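Local coordinates for protein-glutamine deamidase Cif (Burkholderia pseudomallei, PDB 3GQM), which deamidates a glutamine side chain of host NEDD8 to glutamate, abolishing the activity of cullin-RING ubiquitin ligases and so inhibiting the host cell cycle, at residues Q225-A230 with V242-L247. Residue numbers count along the deposited sequence, not the author numbering.
Sequences QTRLLA and VDIKKL
Residues 225-230 form alpha-helix, with i+4 to i hydrogen bonds, Leu229 N to Gln225 O and Ala230 N to Thr226 O (both 3.0 Å). Residues 242-247 start extended at Val242 (chi1 t) and Asp243, then turn through a 3-10 segment, 244-246. The backbones come nearest at Thr226 and Val242, CA atoms 5.9 Å apart. Gln225 (m, t) lays its side chain along Ile244 (chi1 p), OE1 to CD1 3.6 Å, and Leu247, NE2 to CD1 3.9 Å; NE2 is hydrogen-bonded to Phe217 O, giving the buried amide a polar partner. Thr226, chi1 m, suits a partly exposed edge, offering methyl and hydroxyl: its CG2 meets Val242 CB at 3.9 Å, and its OG1, hydrogen-bonded to Asp222 O, lies 3.3 Å from Ile244 CG2. A water donates to Val242 O (2.9 Å), accepts from Ile244 N (2.8 Å) and only weakly donates to this OG1 (3.4 Å). In this papain-like fold (clan CA) the contact packs helix 222-233 against the loop leading to strand 253-260. An Asx turn, Lys245 N to Asp243 OD1 at 3.2 Å, bends that loop, the CA-to-CB bond of Asp243 directed away from the helix. Leu229 (m, t) supplies a branched apolar end: CD1 lies 3.8 Å from Val242 CG1, 4.1 Å from Ile244 CG2 and 4.4 Å from Leu247 CD2; its side chain is about 8 Å from that of the inferred active-site His159. Ala230 is small enough for Val242 CG2 to settle 3.9 Å from its CB.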
# COMPACT_ATOMS: atom_id res chain seq x y z
N GLN A 225 -19.07 -10.80 6.13
CA GLN A 225 -18.11 -10.37 5.08
C GLN A 225 -18.19 -8.88 4.81
O GLN A 225 -17.18 -8.17 4.87
CB GLN A 225 -18.33 -11.13 3.78
CG GLN A 225 -17.98 -12.63 3.83
CD GLN A 225 -18.41 -13.35 2.53
OE1 GLN A 225 -19.41 -12.98 1.90
NE2 GLN A 225 -17.65 -14.36 2.13
N THR A 226 -19.39 -8.40 4.54
CA THR A 226 -19.65 -6.98 4.36
C THR A 226 -19.14 -6.12 5.54
O THR A 226 -18.51 -5.09 5.33
CB THR A 226 -21.16 -6.73 4.10
OG1 THR A 226 -21.59 -7.55 2.99
CG2 THR A 226 -21.38 -5.31 3.72
N ARG A 227 -19.39 -6.55 6.77
CA ARG A 227 -18.95 -5.73 7.91
C ARG A 227 -17.44 -5.80 8.17
O ARG A 227 -16.84 -4.81 8.55
CB ARG A 227 -19.76 -6.02 9.18
CG ARG A 227 -21.17 -5.43 9.08
CD ARG A 227 -21.53 -4.58 10.30
NE ARG A 227 -22.96 -4.25 10.38
CZ ARG A 227 -23.94 -5.15 10.50
NH1 ARG A 227 -23.66 -6.45 10.51
NH2 ARG A 227 -25.21 -4.76 10.58
N LEU A 228 -16.83 -6.96 7.98
CA LEU A 228 -15.39 -7.07 8.14
C LEU A 228 -14.70 -6.16 7.12
O LEU A 228 -13.80 -5.37 7.47
CB LEU A 228 -14.89 -8.50 7.95
CG LEU A 228 -15.04 -9.46 9.12
CD1 LEU A 228 -14.47 -10.82 8.67
CD2 LEU A 228 -14.29 -8.93 10.35
N LEU A 229 -15.15 -6.24 5.87
CA LEU A 229 -14.58 -5.45 4.79
C LEU A 229 -14.72 -3.95 5.00
O LEU A 229 -13.72 -3.19 4.85
CB LEU A 229 -15.16 -5.87 3.43
CG LEU A 229 -14.74 -7.26 2.94
CD1 LEU A 229 -15.65 -7.71 1.83
CD2 LEU A 229 -13.24 -7.34 2.48
N ALA A 230 -15.95 -3.53 5.33
CA ALA A 230 -16.21 -2.11 5.57
C ALA A 230 -15.41 -1.62 6.75
O ALA A 230 -14.96 -0.49 6.76
CB ALA A 230 -17.68 -1.87 5.85
N VAL A 242 -20.01 -1.72 0.33
CA VAL A 242 -19.30 -2.94 0.01
C VAL A 242 -20.15 -3.88 -0.88
O VAL A 242 -21.33 -4.08 -0.60
CB VAL A 242 -18.84 -3.63 1.30
CG1 VAL A 242 -18.15 -4.92 0.99
CG2 VAL A 242 -17.88 -2.71 2.09
N ASP A 243 -19.57 -4.45 -1.94
CA ASP A 243 -20.31 -5.39 -2.80
C ASP A 243 -19.71 -6.79 -2.72
O ASP A 243 -18.78 -7.12 -3.47
CB ASP A 243 -20.36 -4.87 -4.25
CG ASP A 243 -21.28 -5.71 -5.17
OD1 ASP A 243 -21.94 -6.70 -4.71
OD2 ASP A 243 -21.35 -5.35 -6.36
N ILE A 244 -20.20 -7.63 -1.81
CA ILE A 244 -19.60 -8.96 -1.69
C ILE A 244 -19.79 -9.89 -2.91
O ILE A 244 -19.07 -10.86 -3.05
CB ILE A 244 -19.94 -9.70 -0.36
CG1 ILE A 244 -21.42 -10.12 -0.31
CG2 ILE A 244 -19.49 -8.89 0.84
CD1 ILE A 244 -21.57 -11.56 -0.61
N LYS A 245 -20.72 -9.55 -3.82
CA LYS A 245 -20.87 -10.29 -5.06
C LYS A 245 -19.65 -10.19 -5.97
O LYS A 245 -19.57 -10.92 -6.94
CB LYS A 245 -22.08 -9.79 -5.89
CG LYS A 245 -23.46 -9.98 -5.30
CD LYS A 245 -24.37 -8.83 -5.82
CE LYS A 245 -25.15 -9.12 -7.15
NZ LYS A 245 -24.37 -9.61 -8.36
N LYS A 246 -18.72 -9.27 -5.69
CA LYS A 246 -17.49 -9.16 -6.48
C LYS A 246 -16.35 -10.00 -5.93
O LYS A 246 -15.28 -10.09 -6.54
CB LYS A 246 -17.08 -7.70 -6.65
CG LYS A 246 -18.19 -6.80 -7.23
CD LYS A 246 -18.29 -6.94 -8.72
N LEU A 247 -16.56 -10.64 -4.79
CA LEU A 247 -15.54 -11.49 -4.22
C LEU A 247 -15.24 -12.70 -5.09
O LEU A 247 -16.14 -13.29 -5.68
CB LEU A 247 -15.97 -11.98 -2.84
CG LEU A 247 -16.01 -10.95 -1.71
CD1 LEU A 247 -16.55 -11.70 -0.49
CD2 LEU A 247 -14.58 -10.43 -1.51
O HOH W 1 -22.35 -6.80 -0.21